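Local coordinates for purine nucleoside phosphorylase (Schistosoma mansoni, PDB 6BHB), which catalyses the reversible phosphorolysis of purine nucleosides such as inosine and guanosine to the free base and ribose 1-phosphate, at residues L242-S247 / E260-V265. Residues are numbered along the deposited sequence; the frame is centred on the assembly and turned at random.
With DS1 (2-aminopyrimidin-5-ol), chain J.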
loop_
_atom_site.group_PDB
_atom_site.type_symbol
_atom_site.label_atom_id
_atom_site.label_comp_id
_atom_site.label_asym_id
_atom_site.label_seq_id
_atom_site.Cartn_x
_atom_site.Cartn_y
_atom_site.Cartn_z
ATOM N N LEU A 242 -14.763 15.137 12.726
ATOM C CA LEU A 242 -14.521 15.967 13.898
ATOM C C LEU A 242 -13.017 16.030 14.136
ATOM O O LEU A 242 -12.364 14.991 14.267
ATOM C CB LEU A 242 -15.242 15.409 15.125
ATOM C CG LEU A 242 -14.884 16.039 16.474
ATOM C CD1 LEU A 242 -15.145 17.539 16.468
ATOM C CD2 LEU A 242 -15.663 15.366 17.593
ATOM N N ILE A 243 -12.473 17.243 14.185
ATOM C CA ILE A 243 -11.032 17.440 14.309
ATOM C C ILE A 243 -10.641 17.366 15.780
ATOM O O ILE A 243 -11.128 18.146 16.605
ATOM C CB ILE A 243 -10.606 18.781 13.693
ATOM C CG1 ILE A 243 -11.075 18.876 12.236
ATOM C CG2 ILE A 243 -9.096 18.964 13.788
ATOM C CD1 ILE A 243 -10.570 17.765 11.333
ATOM N N ALA A 244 -9.742 16.436 16.110
ATOM C CA ALA A 244 -9.263 16.293 17.478
ATOM C C ALA A 244 -7.974 17.056 17.746
ATOM O O ALA A 244 -7.660 17.316 18.912
ATOM C CB ALA A 244 -9.041 14.814 17.806
ATOM N N ASN A 245 -7.220 17.413 16.709
ATOM C CA ASN A 245 -5.957 18.123 16.871
ATOM C C ASN A 245 -5.489 18.561 15.492
ATOM O O ASN A 245 -5.994 18.094 14.467
ATOM C CB ASN A 245 -4.899 17.246 17.548
ATOM C CG ASN A 245 -4.480 16.070 16.683
ATOM O OD1 ASN A 245 -5.250 15.134 16.472
ATOM N ND2 ASN A 245 -3.252 16.113 16.178
ATOM N N ASN A 246 -4.516 19.472 15.475
ATOM C CA ASN A 246 -3.838 19.866 14.245
ATOM C C ASN A 246 -2.453 19.231 14.255
ATOM O O ASN A 246 -1.574 19.648 15.017
ATOM C CB ASN A 246 -3.743 21.383 14.108
ATOM C CG ASN A 246 -3.205 21.804 12.757
ATOM O OD1 ASN A 246 -2.024 21.621 12.465
ATOM N ND2 ASN A 246 -4.072 22.360 11.920
ATOM N N SER A 247 -2.264 18.223 13.405
ATOM C CA SER A 247 -1.028 17.452 13.431
ATOM C C SER A 247 0.169 18.281 12.985
ATOM O O SER A 247 1.300 17.992 13.393
ATOM C CB SER A 247 -1.179 16.213 12.550
ATOM O OG SER A 247 -2.226 15.387 13.024
ATOM N N GLU A 260 -6.731 9.021 24.434
ATOM C CA GLU A 260 -7.399 9.693 25.544
ATOM C C GLU A 260 -7.752 11.129 25.178
ATOM O O GLU A 260 -8.840 11.615 25.512
ATOM C CB GLU A 260 -6.521 9.660 26.797
ATOM C CG GLU A 260 -6.352 8.277 27.417
ATOM C CD GLU A 260 -5.432 7.371 26.617
ATOM O OE1 GLU A 260 -4.766 7.868 25.680
ATOM O OE2 GLU A 260 -5.372 6.161 26.923
ATOM N N LYS A 261 -6.848 11.826 24.484
ATOM C CA LYS A 261 -7.146 13.180 24.032
ATOM C C LYS A 261 -8.245 13.178 22.979
ATOM O O LYS A 261 -9.110 14.064 22.971
ATOM C CB LYS A 261 -5.886 13.840 23.475
ATOM C CG LYS A 261 -4.724 13.923 24.449
ATOM C CD LYS A 261 -3.537 14.631 23.811
ATOM C CE LYS A 261 -2.401 14.841 24.799
ATOM N NZ LYS A 261 -1.276 15.602 24.189
ATOM N N VAL A 262 -8.224 12.195 22.076
ATOM C CA VAL A 262 -9.226 12.129 21.016
ATOM C C VAL A 262 -10.625 12.021 21.613
ATOM O O VAL A 262 -11.546 12.746 21.218
ATOM C CB VAL A 262 -8.918 10.953 20.070
ATOM C CG1 VAL A 262 -10.077 10.689 19.117
ATOM C CG2 VAL A 262 -7.654 11.239 19.277
ATOM N N LEU A 263 -10.803 11.114 22.577
ATOM C CA LEU A 263 -12.131 10.882 23.135
ATOM C C LEU A 263 -12.626 12.074 23.945
ATOM O O LEU A 263 -13.839 12.287 24.049
ATOM C CB LEU A 263 -12.124 9.621 24.001
ATOM C CG LEU A 263 -11.876 8.293 23.278
ATOM C CD1 LEU A 263 -11.853 7.144 24.275
ATOM C CD2 LEU A 263 -12.925 8.039 22.205
ATOM N N ALA A 264 -11.715 12.855 24.529
ATOM C CA ALA A 264 -12.132 14.046 25.263
ATOM C C ALA A 264 -12.770 15.070 24.331
ATOM O O ALA A 264 -13.792 15.677 24.669
ATOM C CB ALA A 264 -10.938 14.658 25.994
ATOM N N VAL A 265 -12.176 15.277 23.152
ATOM C CA VAL A 265 -12.772 16.179 22.170
ATOM C C VAL A 265 -14.121 15.642 21.710
ATOM O O VAL A 265 -15.077 16.404 21.518
ATOM C CB VAL A 265 -11.811 16.387 20.982
ATOM C CG1 VAL A 265 -12.452 17.261 19.912
ATOM C CG2 VAL A 265 -10.502 17.007 21.457
HETATM C C3 DS1 J . -7.454 9.945 14.125
HETATM C C2 DS1 J . -6.339 9.941 13.356
HETATM C C1 DS1 J . -5.405 10.915 13.517
HETATM O O DS1 J . -6.170 8.931 12.392
HETATM N N1 DS1 J . -5.583 11.858 14.430
HETATM N N2 DS1 J . -7.627 10.888 15.035
HETATM C C DS1 J . -6.698 11.857 15.200
HETATM N N DS1 J . -6.895 12.891 16.204
#
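The exocyclic amine N of 2-aminopyrimidin-5-ol donates a nearly straight hydrogen bond (168°) to Asn245 OD1, 2.8 Å away, and the same nitrogen rests against two apolar groups, one from each segment. Ala244 CB lies 3.3 Å from this N and Val262 CG2 3.6 Å from it, so strand and helix together close round the amine end of the fragment. A chi1 of 66°, with CG between the backbone N and carbonyl carbon, brings the Asn245 amide to the ligand, OD1 facing the amine. The bond of ND2 to Asp250 OD2 mainly settles which end of the amide does so, a weak one to Ser247 OG agreeing with it. Asn245 probably corresponds to the asparagine that binds the purine base in trimeric purine nucleoside phosphorylases; here its OD1 takes an exocyclic amine instead.

Beyond the ligand the contact is van der Waals packing, partly methyl against carbonyl oxygen. Ala244 CB meets Val262 CG2 at 4.1 Å. One turn on, Val265 sets its two methyls against successive strand carbonyls: CG1 comes to 3.7 Å from Ile243 O, and CG2 lies 3.8 Å from Ala244 O, whose hydrogen bond is with Ser128 OG. Leu242 CD1 adds a looser touch on Val265 CG1.

Segment 260-265, near the start of helix 259-283, crosses segment 242-246, the end of strand 236-246, at 136°; helix 247-253 intervenes in the chain, and strands 112-121 and 131-139 flank strand 236-246 in the sheet.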